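Local atomic coordinates of Lin2722 protein (Listeria innocua, PDB entry 3DS8), a protein that is of unknown function but, as a member of the alpha/beta hydrolase superfamily, probably acts as a serine hydrolase on a substrate not yet identified. Residues Leu175-Glu180 with Gln223-Thr228; Ile62-Glu67 with Ile82-Leu87. All blocks are in the same frame, centred on the assembly; numbering follows the deposited sequence.

Contact 1: residues Leu175-Glu180 with Gln223-Thr228; sequences LAIAGE and QTLHET
The flat peptide group joining Ala178 to Gly179 is met on one face by Leu225, whose CD2 methyl lies above the plane, close over the amide nitrogen, with CD2 3.7 Å from Gly179 N and 4.2 Å from Ala178 C. The other flat group, the His226 imidazole, leads away from the strand. Glu227 CG sits over the centre of one face, 3.8 Å above the plane, while Gln223 O lies in the ring plane at the edge. His226 also stacks on His101, and its NE2 makes a weak hydrogen bond to Ser18 O.

Leu225 reaches the strand because its CG is anti to the backbone N (chi1 -173°), which carries the isobutyl group out to the strand, CD2 making the close contacts. Gly179 has no side chain between its backbone and this isobutyl group. Two residues earlier on the strand, Ile177 presents CG2 to the same methyl, at 4.3 Å from Leu225 CD2, and Ile130 of the adjacent strand 123-130 also touches Leu225. Beyond Ile177 lie Ser231 and Thr235 of helix 229-240.

The loop 223-228 leads into that helix: Glu227 N bonds Thr224 O at 2.9 Å, and Thr228 takes the N-cap position, its OG1 bonded to Ser231 N. Residues 223-228 follow directly on His222, which with Ser102 and Asp188 probably forms a Ser-His-Asp triad, as in other alpha/beta hydrolases; the contact would then border the active site.

No hydrogen bond joins the two segments. Their attraction is van der Waals contact between an aliphatic group and a buried strand backbone, so across this interface the fit depends on shape, while polar bonds to Ser231 and Gln215 hold the loop elsewhere.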
ATOM      1  N   LEU A 175       4.446   3.746   4.817  1.00 12.43           N
ATOM      2  CA  LEU A 175       5.411   4.379   3.934  1.00 12.99           C
ATOM      3  C   LEU A 175       4.662   4.831   2.698  1.00 13.76           C
ATOM      4  O   LEU A 175       4.001   4.016   2.003  1.00 13.83           O
ATOM      5  CB  LEU A 175       6.525   3.391   3.508  1.00 13.39           C
ATOM      6  CG  LEU A 175       7.442   3.847   2.376  1.00 13.69           C
ATOM      7  CD1 LEU A 175       8.205   5.100   2.781  1.00 14.15           C
ATOM      8  CD2 LEU A 175       8.409   2.642   1.986  1.00 12.41           C
ATOM      9  N   ALA A 176       4.702   6.144   2.429  1.00 13.22           N
ATOM     10  CA  ALA A 176       4.085   6.717   1.250  1.00 13.44           C
ATOM     11  C   ALA A 176       5.179   7.137   0.276  1.00 13.56           C
ATOM     12  O   ALA A 176       6.013   8.026   0.551  1.00 14.21           O
ATOM     13  CB  ALA A 176       3.206   7.950   1.603  1.00 13.38           C
ATOM     14  N   ILE A 177       5.188   6.460  -0.862  1.00 13.05           N
ATOM     15  CA  ILE A 177       6.074   6.745  -1.961  1.00 13.70           C
ATOM     16  C   ILE A 177       5.380   7.536  -3.034  1.00 12.97           C
ATOM     17  O   ILE A 177       4.248   7.174  -3.473  1.00 12.75           O
ATOM     18  CB  ILE A 177       6.631   5.427  -2.537  1.00 13.44           C
ATOM     19  CG1 ILE A 177       7.607   4.780  -1.540  1.00 14.43           C
ATOM     20  CG2 ILE A 177       7.298   5.667  -3.915  1.00 14.20           C
ATOM     21  CD1 ILE A 177       8.071   3.382  -1.953  1.00 15.97           C
ATOM     22  N   ALA A 178       5.973   8.662  -3.416  1.00 12.81           N
ATOM     23  CA  ALA A 178       5.365   9.547  -4.386  1.00 14.46           C
ATOM     24  C   ALA A 178       6.347   9.902  -5.479  1.00 14.45           C
ATOM     25  O   ALA A 178       7.549  10.031  -5.225  1.00 16.40           O
ATOM     26  CB  ALA A 178       4.871  10.828  -3.734  1.00 14.41           C
ATOM     27  N   GLY A 179       5.839  10.046  -6.696  1.00 14.71           N
ATOM     28  CA  GLY A 179       6.650  10.573  -7.812  1.00 14.97           C
ATOM     29  C   GLY A 179       6.333  12.021  -8.163  1.00 15.91           C
ATOM     30  O   GLY A 179       5.201  12.515  -8.000  1.00 14.69           O
ATOM     31  N   GLU A 180       7.347  12.713  -8.660  1.00 16.60           N
ATOM     32  CA  GLU A 180       7.230  14.049  -9.139  1.00 18.12           C
ATOM     33  C   GLU A 180       8.092  14.081 -10.440  1.00 17.56           C
ATOM     34  O   GLU A 180       9.313  13.777 -10.414  1.00 17.45           O
ATOM     35  CB  GLU A 180       7.743  15.005  -8.057  1.00 18.19           C
ATOM     36  CG  GLU A 180       7.702  16.376  -8.432  1.00 22.92           C
ATOM     37  CD  GLU A 180       8.085  17.326  -7.305  1.00 21.89           C
ATOM     38  OE1 GLU A 180       9.174  17.177  -6.694  1.00 27.85           O
ATOM     39  OE2 GLU A 180       7.310  18.267  -7.107  1.00 28.97           O
ATOM     40  N   GLN A 223       2.909   4.928 -14.014  1.00 15.66           N
ATOM     41  CA  GLN A 223       2.612   3.600 -14.525  1.00 17.54           C
ATOM     42  C   GLN A 223       3.642   2.540 -14.057  1.00 16.77           C
ATOM     43  O   GLN A 223       3.292   1.356 -13.891  1.00 17.54           O
ATOM     44  CB  GLN A 223       2.559   3.648 -16.061  1.00 19.25           C
ATOM     45  CG  GLN A 223       1.334   4.359 -16.611  1.00 24.00           C
ATOM     46  CD  GLN A 223       1.391   5.920 -16.719  1.00 27.47           C
ATOM     47  OE1 GLN A 223       2.305   6.592 -16.230  1.00 21.57           O
ATOM     48  NE2 GLN A 223       0.364   6.481 -17.414  1.00 28.36           N
ATOM     49  N   THR A 224       4.877   2.980 -13.849  1.00 15.49           N
ATOM     50  CA  THR A 224       5.977   2.095 -13.483  1.00 16.20           C
ATOM     51  C   THR A 224       6.639   2.441 -12.138  1.00 14.61           C
ATOM     52  O   THR A 224       7.762   1.993 -11.821  1.00 14.79           O
ATOM     53  CB  THR A 224       6.995   2.045 -14.636  1.00 16.51           C
ATOM     54  OG1 THR A 224       7.416   3.362 -15.026  1.00 17.35           O
ATOM     55  CG2 THR A 224       6.338   1.351 -15.841  1.00 17.84           C
ATOM     56  N   LEU A 225       5.982   3.267 -11.335  1.00 14.07           N
ATOM     57  CA  LEU A 225       6.604   3.758 -10.108  1.00 14.34           C
ATOM     58  C   LEU A 225       6.936   2.618  -9.099  1.00 15.02           C
ATOM     59  O   LEU A 225       7.891   2.690  -8.340  1.00 15.13           O
ATOM     60  CB  LEU A 225       5.714   4.831  -9.445  1.00 14.47           C
ATOM     61  CG  LEU A 225       6.312   5.564  -8.242  1.00 14.13           C
ATOM     62  CD1 LEU A 225       7.577   6.336  -8.603  1.00 14.59           C
ATOM     63  CD2 LEU A 225       5.205   6.495  -7.611  1.00 15.10           C
ATOM     64  N   HIS A 226       6.111   1.583  -9.110  1.00 14.63           N
ATOM     65  CA  HIS A 226       6.343   0.338  -8.325  1.00 14.04           C
ATOM     66  C   HIS A 226       7.499  -0.548  -8.856  1.00 14.36           C
ATOM     67  O   HIS A 226       7.813  -1.565  -8.219  1.00 13.96           O
ATOM     68  CB  HIS A 226       5.075  -0.471  -8.279  1.00 15.49           C
ATOM     69  CG  HIS A 226       4.642  -0.972  -9.616  1.00 13.79           C
ATOM     70  ND1 HIS A 226       4.376  -0.132 -10.675  1.00 16.75           N
ATOM     71  CD2 HIS A 226       4.415  -2.228 -10.062  1.00 16.86           C
ATOM     72  CE1 HIS A 226       4.037  -0.855 -11.727  1.00 16.73           C
ATOM     73  NE2 HIS A 226       4.068  -2.134 -11.390  1.00 15.40           N
ATOM     74  N   GLU A 227       8.133  -0.122  -9.945  1.00 14.56           N
ATOM     75  CA  GLU A 227       9.264  -0.834 -10.547  1.00 14.81           C
ATOM     76  C   GLU A 227      10.589  -0.086 -10.492  1.00 15.15           C
ATOM     77  O   GLU A 227      11.606  -0.598 -10.947  1.00 14.62           O
ATOM     78  CB  GLU A 227       8.988  -1.158 -11.997  1.00 14.37           C
ATOM     79  CG  GLU A 227       7.809  -2.151 -12.121  1.00 17.24           C
ATOM     80  CD  GLU A 227       7.541  -2.631 -13.529  1.00 19.24           C
ATOM     81  OE1 GLU A 227       7.680  -1.815 -14.460  1.00 23.01           O
ATOM     82  OE2 GLU A 227       7.173  -3.842 -13.709  1.00 21.11           O
ATOM     83  N   THR A 228      10.587   1.118  -9.953  1.00 14.58           N
ATOM     84  CA  THR A 228      11.812   1.893  -9.960  1.00 15.31           C
ATOM     85  C   THR A 228      12.768   1.252  -8.958  1.00 14.05           C
ATOM     86  O   THR A 228      12.344   0.705  -7.902  1.00 14.00           O
ATOM     87  CB  THR A 228      11.639   3.371  -9.635  1.00 14.85           C
ATOM     88  OG1 THR A 228      11.199   3.521  -8.296  1.00 13.73           O
ATOM     89  CG2 THR A 228      10.667   4.072 -10.602  1.00 16.97           C
TER

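Contact 2: residues Ile62-Glu67 with Ile82-Leu87; sequences IKFGFE and IAMEDL
Phe64 supplies the aromatic part of the contact, its ring meeting Ala83 and Met84 on the helix. Ala83 CB comes in at the edge, close to the ring plane, and straddles one bond of the ring, 3.8 Å from both Phe64 CE1 and CZ. Met84, a selenomethionine, bends at chi2 (-57°) and chi3 (94°), which brings its terminal methyl back to the strand; CE approaches the ring obliquely, 3.8 Å from Phe64 CE1, as the two side chains run past each other in opposite directions. On its other flank the Phe64 ring directs CE2 at one face of Phe66, 3.5 Å above that plane and offset toward the rim. Phe66 in turn stacks with Trp76.

Helix 73-91 links strand 61-66 to strand 95-101, parallel strands with 6-9 between them, in a beta-alpha-beta crossover of the alpha/beta hydrolase sheet. The short strand and helix segments run roughly antiparallel, at 147°, with axes 11.8 Å apart.

Purely aliphatic contact is made by Ile62 and Leu87, where Ile62 CG1 lies 4.2 Å from Leu87 CD2. Leu87 stands one helical turn beyond Ala83, and Leu87 N bonds Ala83 O at 2.9 Å. Polar bonding lies outside the interface: Lys63 NZ forms a salt bridge with Asp20, and Glu85 OE2 one with Lys81.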
ATOM      1  N   ILE A  62       2.150 -12.924  -0.931  1.00 12.37           N
ATOM      2  CA  ILE A  62       0.826 -13.161  -1.499  1.00 13.20           C
ATOM      3  C   ILE A  62       0.605 -12.201  -2.670  1.00 12.85           C
ATOM      4  O   ILE A  62       0.391 -10.995  -2.500  1.00 12.95           O
ATOM      5  CB  ILE A  62      -0.285 -12.998  -0.445  1.00 13.49           C
ATOM      6  CG1 ILE A  62       0.057 -13.761   0.851  1.00 16.25           C
ATOM      7  CG2 ILE A  62      -1.688 -13.357  -1.073  1.00 14.12           C
ATOM      8  CD1 ILE A  62       0.231 -15.264   0.766  1.00 20.50           C
ATOM      9  N   LYS A  63       0.726 -12.736  -3.869  1.00 12.74           N
ATOM     10  CA  LYS A  63       0.504 -11.958  -5.076  1.00 13.22           C
ATOM     11  C   LYS A  63      -0.997 -11.907  -5.305  1.00 14.09           C
ATOM     12  O   LYS A  63      -1.618 -12.902  -5.640  1.00 14.64           O
ATOM     13  CB  LYS A  63       1.223 -12.594  -6.262  1.00 14.26           C
ATOM     14  CG  LYS A  63       2.718 -12.692  -6.049  1.00 16.91           C
ATOM     15  CD  LYS A  63       3.446 -13.192  -7.304  1.00 16.07           C
ATOM     16  CE  LYS A  63       4.921 -13.309  -7.063  1.00 17.69           C
ATOM     17  NZ  LYS A  63       5.615 -13.883  -8.257  1.00 19.10           N
ATOM     18  N   PHE A  64      -1.566 -10.732  -5.147  1.00 13.39           N
ATOM     19  CA  PHE A  64      -3.021 -10.615  -5.136  1.00 14.31           C
ATOM     20  C   PHE A  64      -3.575 -10.023  -6.430  1.00 14.83           C
ATOM     21  O   PHE A  64      -3.012  -9.073  -6.973  1.00 15.95           O
ATOM     22  CB  PHE A  64      -3.469  -9.786  -3.930  1.00 14.84           C
ATOM     23  CG  PHE A  64      -4.877 -10.023  -3.555  1.00 15.38           C
ATOM     24  CD1 PHE A  64      -5.202 -11.056  -2.694  1.00 13.84           C
ATOM     25  CD2 PHE A  64      -5.886  -9.245  -4.085  1.00 16.89           C
ATOM     26  CE1 PHE A  64      -6.506 -11.318  -2.359  1.00 16.97           C
ATOM     27  CE2 PHE A  64      -7.210  -9.489  -3.750  1.00 16.33           C
ATOM     28  CZ  PHE A  64      -7.528 -10.535  -2.888  1.00 16.32           C
ATOM     29  N   GLY A  65      -4.705 -10.545  -6.902  1.00 13.56           N
ATOM     30  CA  GLY A  65      -5.318  -9.999  -8.088  1.00 14.74           C
ATOM     31  C   GLY A  65      -6.807  -9.801  -7.912  1.00 14.22           C
ATOM     32  O   GLY A  65      -7.482 -10.693  -7.470  1.00 14.49           O
ATOM     33  N   PHE A  66      -7.308  -8.642  -8.308  1.00 15.40           N
ATOM     34  CA  PHE A  66      -8.750  -8.411  -8.446  1.00 14.87           C
ATOM     35  C   PHE A  66      -9.185  -8.589  -9.896  1.00 16.84           C
ATOM     36  O   PHE A  66      -8.735  -7.842 -10.778  1.00 14.84           O
ATOM     37  CB  PHE A  66      -9.076  -6.984  -8.029  1.00 15.17           C
ATOM     38  CG  PHE A  66      -8.846  -6.696  -6.582  1.00 15.06           C
ATOM     39  CD1 PHE A  66      -9.756  -7.116  -5.643  1.00 16.56           C
ATOM     40  CD2 PHE A  66      -7.713  -6.016  -6.154  1.00 16.31           C
ATOM     41  CE1 PHE A  66      -9.563  -6.848  -4.284  1.00 16.91           C
ATOM     42  CE2 PHE A  66      -7.482  -5.793  -4.808  1.00 14.74           C
ATOM     43  CZ  PHE A  66      -8.447  -6.181  -3.864  1.00 15.82           C
ATOM     44  N   GLU A  67     -10.090  -9.532 -10.171  1.00 17.58           N
ATOM     45  CA  GLU A  67     -10.589  -9.687 -11.552  1.00 18.43           C
ATOM     46  C   GLU A  67     -11.262  -8.387 -12.042  1.00 17.20           C
ATOM     47  O   GLU A  67     -11.156  -8.015 -13.222  1.00 17.20           O
ATOM     48  CB  GLU A  67     -11.619 -10.805 -11.663  1.00 19.45           C
ATOM     49  CG  GLU A  67     -12.089 -10.972 -13.119  1.00 21.32           C
ATOM     50  CD  GLU A  67     -12.520 -12.389 -13.528  1.00 26.06           C
ATOM     51  OE1 GLU A  67     -12.738 -13.266 -12.659  1.00 36.23           O
ATOM     52  OE2 GLU A  67     -12.629 -12.609 -14.761  1.00 36.31           O
ATOM     53  N   ILE A  82     -12.808 -10.328   2.408  1.00 15.84           N
ATOM     54  CA  ILE A  82     -13.414 -11.642   2.206  1.00 15.83           C
ATOM     55  C   ILE A  82     -12.319 -12.681   1.939  1.00 15.16           C
ATOM     56  O   ILE A  82     -12.318 -13.769   2.521  1.00 14.72           O
ATOM     57  CB  ILE A  82     -14.450 -11.612   1.058  1.00 15.40           C
ATOM     58  CG1 ILE A  82     -15.656 -10.731   1.468  1.00 18.02           C
ATOM     59  CG2 ILE A  82     -14.898 -13.025   0.676  1.00 15.52           C
ATOM     60  CD1 ILE A  82     -16.592 -10.365   0.300  1.00 17.37           C
ATOM     61  N   ALA A  83     -11.379 -12.315   1.091  1.00 16.08           N
ATOM     62  CA  ALA A  83     -10.247 -13.183   0.753  1.00 16.01           C
ATOM     63  C   ALA A  83      -9.283 -13.377   1.937  1.00 15.93           C
ATOM     64  O   ALA A  83      -8.753 -14.492   2.157  1.00 15.12           O
ATOM     65  CB  ALA A  83      -9.521 -12.623  -0.451  1.00 16.20           C
HETATM   66  N   MSE A  84      -9.043 -12.318   2.692  1.00 14.76           N
HETATM   67  CA  MSE A  84      -8.204 -12.417   3.901  1.00 15.69           C
HETATM   68  C   MSE A  84      -8.827 -13.286   4.996  1.00 16.28           C
HETATM   69  O   MSE A  84      -8.075 -13.952   5.723  1.00 16.37           O
HETATM   70  CB  MSE A  84      -7.880 -11.044   4.472  1.00 15.69           C
HETATM   71  CG  MSE A  84      -7.010 -10.210   3.572  1.00 15.84           C
HETATM   72 SE   MSE A  84      -5.274 -11.114   3.096  1.00 29.82          SE
HETATM   73  CE  MSE A  84      -5.797 -11.958   1.354  1.00 20.31           C
ATOM     74  N   GLU A  85     -10.162 -13.345   5.064  1.00 16.61           N
ATOM     75  CA  GLU A  85     -10.821 -14.291   5.994  1.00 17.79           C
ATOM     76  C   GLU A  85     -10.434 -15.724   5.596  1.00 17.98           C
ATOM     77  O   GLU A  85     -10.137 -16.556   6.448  1.00 17.39           O
ATOM     78  CB  GLU A  85     -12.344 -14.135   6.025  1.00 18.62           C
ATOM     79  CG  GLU A  85     -12.789 -12.861   6.664  1.00 19.69           C
ATOM     80  CD  GLU A  85     -14.297 -12.574   6.467  1.00 23.60           C
ATOM     81  OE1 GLU A  85     -14.862 -12.907   5.398  1.00 33.81           O
ATOM     82  OE2 GLU A  85     -14.904 -11.968   7.368  1.00 29.22           O
ATOM     83  N   ASP A  86     -10.406 -15.998   4.297  1.00 17.28           N
ATOM     84  CA  ASP A  86     -10.041 -17.347   3.827  1.00 17.82           C
ATOM     85  C   ASP A  86      -8.564 -17.625   4.048  1.00 17.38           C
ATOM     86  O   ASP A  86      -8.200 -18.738   4.459  1.00 18.08           O
ATOM     87  CB  ASP A  86     -10.367 -17.496   2.341  1.00 18.11           C
ATOM     88  CG  ASP A  86     -11.837 -17.640   2.078  1.00 23.40           C
ATOM     89  OD1 ASP A  86     -12.610 -17.898   3.036  1.00 28.15           O
ATOM     90  OD2 ASP A  86     -12.226 -17.537   0.892  1.00 28.09           O
ATOM     91  N   LEU A  87      -7.712 -16.639   3.777  1.00 17.07           N
ATOM     92  CA  LEU A  87      -6.262 -16.805   4.008  1.00 16.64           C
ATOM     93  C   LEU A  87      -5.964 -17.132   5.457  1.00 16.32           C
ATOM     94  O   LEU A  87      -5.201 -18.063   5.739  1.00 16.88           O
ATOM     95  CB  LEU A  87      -5.498 -15.561   3.605  1.00 16.12           C
ATOM     96  CG  LEU A  87      -3.964 -15.674   3.632  1.00 17.04           C
ATOM     97  CD1 LEU A  87      -3.410 -16.772   2.640  1.00 17.53           C
ATOM     98  CD2 LEU A  87      -3.311 -14.331   3.371  1.00 16.84           C
TER

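Both contacts are built on the same mixed sheet, on opposite sides of the chain's centre: their centres are 23 Å apart and their nearest atoms about 11 Å, without touching. Contact 2 is closed first along the chain, joining strand 61-66 to helix 73-91; contact 1 follows in series, setting the loop before helix 229-240 against strand 173-180. Strands 6-9, 95-101 and 123-130 lie between the two strands in the sheet. The elements packed on them occupy opposite faces of the sheet, consistent with the three-layer alpha/beta/alpha arrangement of alpha/beta hydrolases. Contact 2 packs helix 73-91 on one face of the sheet, whereas contact 1 adjoins the presumed catalytic centre.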